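Local coordinates for protein Afp2 (Serratia entomophila, PDB 6RBN) that probably builds the contractile sheath around the inner tube of the anti-feeding prophage, a phage-tail-like injection system, at residues Leu129-Lys134 against Pro172-Ala177; Val158-Gly163 against Lys220-Ile225. All blocks are in the same frame, centred on the assembly; numbering follows the deposited sequence.

Interaction 1: Leu129-Lys134 against Pro172-Ala177; sequences LFDGPK and PPSAIA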
loop_
_atom_site.group_PDB
_atom_site.type_symbol
_atom_site.label_atom_id
_atom_site.label_comp_id
_atom_site.label_asym_id
_atom_site.label_seq_id
_atom_site.Cartn_x
_atom_site.Cartn_y
_atom_site.Cartn_z
ATOM N N LEU C 129 27.903 -87.413 -22.762
ATOM C CA LEU C 129 27.144 -88.500 -23.376
ATOM C C LEU C 129 28.138 -89.611 -23.698
ATOM O O LEU C 129 28.879 -89.520 -24.679
ATOM C CB LEU C 129 26.416 -88.016 -24.623
ATOM C CG LEU C 129 25.379 -86.916 -24.404
ATOM C CD1 LEU C 129 24.824 -86.439 -25.727
ATOM C CD2 LEU C 129 24.268 -87.395 -23.497
ATOM N N PHE C 130 28.163 -90.648 -22.870
ATOM C CA PHE C 130 29.184 -91.683 -22.951
ATOM C C PHE C 130 28.665 -92.838 -23.812
ATOM O O PHE C 130 27.707 -92.670 -24.566
ATOM C CB PHE C 130 29.602 -92.087 -21.539
ATOM C CG PHE C 130 30.078 -90.929 -20.720
ATOM C CD1 PHE C 130 31.247 -90.274 -21.049
ATOM C CD2 PHE C 130 29.367 -90.507 -19.613
ATOM C CE1 PHE C 130 31.690 -89.209 -20.304
ATOM C CE2 PHE C 130 29.811 -89.444 -18.860
ATOM C CZ PHE C 130 30.973 -88.795 -19.208
ATOM N N ASP C 131 29.325 -93.994 -23.769
ATOM C CA ASP C 131 28.957 -95.126 -24.607
ATOM C C ASP C 131 28.889 -96.395 -23.779
ATOM O O ASP C 131 29.605 -96.546 -22.789
ATOM C CB ASP C 131 29.954 -95.356 -25.742
ATOM C CG ASP C 131 29.848 -94.329 -26.825
ATOM O OD1 ASP C 131 28.746 -93.795 -27.035
ATOM O OD2 ASP C 131 30.871 -94.067 -27.477
ATOM N N GLY C 132 28.043 -97.319 -24.213
ATOM C CA GLY C 132 28.045 -98.654 -23.673
ATOM C C GLY C 132 29.056 -99.512 -24.401
ATOM O O GLY C 132 29.718 -99.056 -25.339
ATOM N N PRO C 133 29.214 -100.764 -23.969
ATOM C CA PRO C 133 30.140 -101.670 -24.659
ATOM C C PRO C 133 29.660 -102.021 -26.056
ATOM O O PRO C 133 28.459 -102.092 -26.324
ATOM C CB PRO C 133 30.159 -102.908 -23.758
ATOM C CG PRO C 133 29.774 -102.398 -22.422
ATOM C CD PRO C 133 28.773 -101.319 -22.680
ATOM N N LYS C 134 30.619 -102.239 -26.957
ATOM C CA LYS C 134 30.275 -102.580 -28.330
ATOM C C LYS C 134 29.891 -104.050 -28.452
ATOM O O LYS C 134 29.124 -104.417 -29.348
ATOM C CB LYS C 134 31.444 -102.225 -29.253
ATOM C CG LYS C 134 31.109 -102.228 -30.730
ATOM C CD LYS C 134 32.254 -101.678 -31.553
ATOM C CE LYS C 134 31.896 -101.655 -33.028
ATOM N NZ LYS C 134 32.998 -101.109 -33.862
ATOM N N PRO C 172 28.050 -94.609 -33.097
ATOM C CA PRO C 172 28.186 -94.650 -31.646
ATOM C C PRO C 172 26.901 -94.202 -30.975
ATOM O O PRO C 172 26.254 -93.247 -31.424
ATOM C CB PRO C 172 29.322 -93.661 -31.368
ATOM C CG PRO C 172 30.083 -93.616 -32.626
ATOM C CD PRO C 172 29.075 -93.760 -33.717
ATOM N N PRO C 173 26.503 -94.859 -29.884
ATOM C CA PRO C 173 25.188 -94.578 -29.292
ATOM C C PRO C 173 25.121 -93.269 -28.530
ATOM O O PRO C 173 24.029 -92.885 -28.096
ATOM C CB PRO C 173 24.981 -95.771 -28.364
ATOM C CG PRO C 173 26.354 -96.166 -27.976
ATOM C CD PRO C 173 27.224 -95.915 -29.154
ATOM N N SER C 174 26.248 -92.584 -28.336
ATOM C CA SER C 174 26.210 -91.213 -27.854
ATOM C C SER C 174 25.600 -90.284 -28.889
ATOM O O SER C 174 24.906 -89.328 -28.531
ATOM C CB SER C 174 27.617 -90.740 -27.522
ATOM O OG SER C 174 28.206 -91.560 -26.545
ATOM N N ALA C 175 25.857 -90.546 -30.169
ATOM C CA ALA C 175 25.323 -89.711 -31.234
ATOM C C ALA C 175 23.842 -89.949 -31.456
ATOM O O ALA C 175 23.144 -89.056 -31.948
ATOM C CB ALA C 175 26.087 -89.968 -32.525
ATOM N N ILE C 176 23.355 -91.143 -31.128
ATOM C CA ILE C 176 21.921 -91.396 -31.161
ATOM C C ILE C 176 21.232 -90.605 -30.060
ATOM O O ILE C 176 20.150 -90.038 -30.261
ATOM C CB ILE C 176 21.658 -92.908 -31.040
ATOM C CG1 ILE C 176 22.314 -93.648 -32.203
ATOM C CG2 ILE C 176 20.180 -93.210 -31.020
ATOM C CD1 ILE C 176 22.343 -95.140 -32.027
ATOM N N ALA C 177 21.866 -90.517 -28.892
ATOM C CA ALA C 177 21.327 -89.703 -27.813
ATOM C C ALA C 177 21.481 -88.218 -28.097
ATOM O O ALA C 177 20.621 -87.427 -27.701
ATOM C CB ALA C 177 22.012 -90.055 -26.501
#
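The S174 hydroxyl is set by its first torsion: OG lies anti to the carbonyl carbon and beside its own backbone N (chi1 -59°). D131 has the same kind of rotamer, with CG anti to its carbonyl carbon (chi1 -73°). Its CB does not aim straight at the helix, but the carboxylate end bends towards it. The two side chains therefore meet tip to tip. S174 OG lies 2.4 Å from D131 OD1 and 2.3 Å from the backbone oxygen F130 O. F130 O, D131 OD1 and, from outside the two segments, A105 O are alternative acceptors within reach of this one hydroxyl. D131 OD1 also receives a weak, bent bond from S174 N at 3.1 Å, with an angle of 129° at the hydrogen. The carboxylate thus meets both the side chain and the backbone NH of one serine. The P173 ring packs beside it, crossing the D131 side chain at about a right angle, with P173 CD 3.4 Å from D131 OD1. D131 OD2 has its own partner, G107 N. On the strand side L129 points at the helix, and its CB is 4.2 Å from S174 CB. Its branch CD1 reaches along the helix to 4.0 Å from S174 O, and the side chain continues onto A178 and I181. The contact joins the end of strand 127-129, in the parallel part of the main sheet, to the start of helix 173-187 in the subtilisin-like domain. All the touching residues are buried. The NH groups facing D131, with the helix start close by, may favour a charged carboxylate; the other oxygens gathered at S174 OG could work against this.

Interaction 2: Val158-Gly163 against Lys220-Ile225; sequences VFYPWG and KALNMI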
loop_
_atom_site.group_PDB
_atom_site.type_symbol
_atom_site.label_atom_id
_atom_site.label_comp_id
_atom_site.label_asym_id
_atom_site.label_seq_id
_atom_site.Cartn_x
_atom_site.Cartn_y
_atom_site.Cartn_z
ATOM N N VAL C 158 25.002 -92.905 -20.196
ATOM C CA VAL C 158 25.820 -93.916 -20.855
ATOM C C VAL C 158 25.254 -94.345 -22.206
ATOM O O VAL C 158 26.012 -94.418 -23.172
ATOM C CB VAL C 158 26.034 -95.120 -19.917
ATOM C CG1 VAL C 158 26.886 -96.173 -20.586
ATOM C CG2 VAL C 158 26.710 -94.648 -18.668
ATOM N N PHE C 159 23.947 -94.645 -22.300
ATOM C CA PHE C 159 23.268 -94.972 -23.565
ATOM C C PHE C 159 23.860 -96.182 -24.284
ATOM O O PHE C 159 24.640 -96.001 -25.213
ATOM C CB PHE C 159 23.232 -93.764 -24.505
ATOM C CG PHE C 159 22.445 -92.619 -23.969
ATOM C CD1 PHE C 159 21.064 -92.628 -24.022
ATOM C CD2 PHE C 159 23.085 -91.534 -23.400
ATOM C CE1 PHE C 159 20.338 -91.575 -23.522
ATOM C CE2 PHE C 159 22.366 -90.479 -22.906
ATOM C CZ PHE C 159 20.989 -90.498 -22.963
ATOM N N TYR C 160 23.578 -97.405 -23.797
ATOM C CA TYR C 160 24.312 -98.596 -24.241
ATOM C C TYR C 160 24.218 -98.939 -25.733
ATOM O O TYR C 160 25.272 -98.916 -26.392
ATOM C CB TYR C 160 23.929 -99.791 -23.358
ATOM C CG TYR C 160 24.235 -101.145 -23.958
ATOM C CD1 TYR C 160 25.536 -101.588 -24.119
ATOM C CD2 TYR C 160 23.206 -101.994 -24.336
ATOM C CE1 TYR C 160 25.802 -102.824 -24.669
ATOM C CE2 TYR C 160 23.462 -103.233 -24.875
ATOM C CZ TYR C 160 24.759 -103.641 -25.037
ATOM O OH TYR C 160 25.014 -104.877 -25.575
ATOM N N PRO C 161 23.059 -99.290 -26.320
ATOM C CA PRO C 161 23.097 -100.074 -27.570
ATOM C C PRO C 161 23.562 -99.311 -28.803
ATOM O O PRO C 161 23.022 -98.264 -29.166
ATOM C CB PRO C 161 21.633 -100.500 -27.757
ATOM C CG PRO C 161 20.961 -100.214 -26.478
ATOM C CD PRO C 161 21.663 -99.012 -25.953
ATOM N N TRP C 162 24.574 -99.872 -29.457
ATOM C CA TRP C 162 25.197 -99.253 -30.618
ATOM C C TRP C 162 24.276 -99.290 -31.829
ATOM O O TRP C 162 23.347 -100.094 -31.910
ATOM C CB TRP C 162 26.512 -99.965 -30.929
ATOM C CG TRP C 162 27.621 -99.587 -30.007
ATOM C CD1 TRP C 162 27.786 -99.992 -28.720
ATOM C CD2 TRP C 162 28.787 -98.827 -30.339
ATOM N NE1 TRP C 162 28.942 -99.467 -28.202
ATOM C CE2 TRP C 162 29.583 -98.758 -29.181
ATOM C CE3 TRP C 162 29.220 -98.174 -31.494
ATOM C CZ2 TRP C 162 30.784 -98.066 -29.143
ATOM C CZ3 TRP C 162 30.418 -97.489 -31.454
ATOM C CH2 TRP C 162 31.185 -97.437 -30.290
ATOM N N GLY C 163 24.546 -98.398 -32.783
ATOM C CA GLY C 163 23.724 -98.310 -33.968
ATOM C C GLY C 163 24.308 -99.055 -35.155
ATOM O O GLY C 163 25.481 -99.413 -35.187
ATOM N N LYS C 220 23.610 -96.655 -11.886
ATOM C CA LYS C 220 24.367 -95.844 -12.829
ATOM C C LYS C 220 23.766 -95.877 -14.233
ATOM O O LYS C 220 24.383 -95.377 -15.179
ATOM C CB LYS C 220 25.828 -96.280 -12.834
ATOM C CG LYS C 220 26.524 -95.936 -11.528
ATOM C CD LYS C 220 27.960 -96.408 -11.490
ATOM C CE LYS C 220 28.835 -95.555 -12.381
ATOM N NZ LYS C 220 30.268 -95.930 -12.254
ATOM N N ALA C 221 22.583 -96.484 -14.390
ATOM C CA ALA C 221 21.624 -96.101 -15.431
ATOM C C ALA C 221 22.073 -96.200 -16.888
ATOM O O ALA C 221 22.403 -95.171 -17.484
ATOM C CB ALA C 221 21.151 -94.676 -15.165
ATOM N N LEU C 222 22.172 -97.416 -17.450
ATOM C CA LEU C 222 22.581 -97.590 -18.843
ATOM C C LEU C 222 21.771 -96.858 -19.904
ATOM O O LEU C 222 22.345 -96.574 -20.957
ATOM C CB LEU C 222 22.605 -99.072 -19.253
ATOM C CG LEU C 222 23.881 -99.872 -19.053
ATOM C CD1 LEU C 222 23.693 -101.273 -19.571
ATOM C CD2 LEU C 222 24.965 -99.216 -19.842
ATOM N N ASN C 223 20.481 -96.568 -19.684
ATOM C CA ASN C 223 19.647 -95.753 -20.596
ATOM C C ASN C 223 19.557 -96.345 -22.005
ATOM O O ASN C 223 20.122 -95.812 -22.961
ATOM C CB ASN C 223 20.128 -94.300 -20.660
ATOM C CG ASN C 223 19.799 -93.524 -19.415
ATOM O OD1 ASN C 223 18.712 -93.653 -18.862
ATOM N ND2 ASN C 223 20.735 -92.702 -18.967
ATOM N N MET C 224 18.864 -97.480 -22.116
ATOM C CA MET C 224 18.653 -98.236 -23.350
ATOM C C MET C 224 18.178 -97.451 -24.569
ATOM O O MET C 224 17.525 -96.412 -24.443
ATOM C CB MET C 224 17.636 -99.338 -23.087
ATOM C CG MET C 224 18.206 -100.625 -22.569
ATOM S SD MET C 224 19.240 -100.521 -21.116
ATOM C CE MET C 224 20.783 -100.976 -21.860
ATOM N N ILE C 225 18.513 -97.957 -25.751
ATOM C CA ILE C 225 18.031 -97.450 -27.031
ATOM C C ILE C 225 17.249 -98.584 -27.672
ATOM O O ILE C 225 17.833 -99.589 -28.093
ATOM C CB ILE C 225 19.177 -96.993 -27.940
ATOM C CG1 ILE C 225 19.940 -95.838 -27.298
ATOM C CG2 ILE C 225 18.653 -96.592 -29.303
ATOM C CD1 ILE C 225 21.201 -95.478 -28.024
#
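Two irregular segments of the chain run side by side here in the subtilisin-like domain of the sheath protein. One follows strand 156-157, the outermost strand, within this chain, of the main sheet. The other leads into strand 225-226 of a small two-stranded sheet. The side chains leave the backbone in different directions. The F159 ring lies with one face against N223 CB, a CH-pi contact of 4.2 Å to the ring centroid, 27° off the normal. The ring and the N223 amide are tilted 35° to each other. The amide itself is held from outside, with N223 ND2 bonded to R239 O. Y160 leads its ring away from 220-225, so mainly CB and the CD2 side of the ring touch it. The bent M224 chain brings its methyl to the ring obliquely, with M224 CE 3.6 Å from Y160 CD2. The Y160 OH is bonded to I137 N and E135 O. L222 CD2 sits between two neighbours, 3.7 Å from Y160 CB and 3.7 Å from V158 CG1, the V158 branch anti to its backbone N. Further along, the P161 ring covers the start of the strand, and P161 CD is 3.8 Å from I225 CB. I225 also touches P173 and I176 of helix 173-187. Between the segments the backbone oxygen of L222 serves two successive NH groups. Y160 N bonds to L222 O at 3.2 Å, approaching from above the carbonyl plane, while F159 N makes a weak bond to the same oxygen. F159 CA directs its hydrogen almost straight at N223 O, at 3.3 Å and 175°.

From the N terminus the chain reaches 129-134 first, then 158-163, 172-177 and 220-225. Interaction 1 closes the excursion from the end of strand 127-129 to helix 173-187, with 37 residues between its segments. Interaction 2 starts inside that excursion and closes on a later loop, with 56 residues between its segments, after helix 210-216. The two closures therefore cross rather than nest. They also touch directly: G132 O and W162 NE1 are a probable hydrogen bond, and P173 packs on the backbone of F159. Together they tie strands 127-129 and 156-157 of the main sheet, helix 173-187 and the small 225-226/234-235 sheet into one buried region of the subtilisin-like domain.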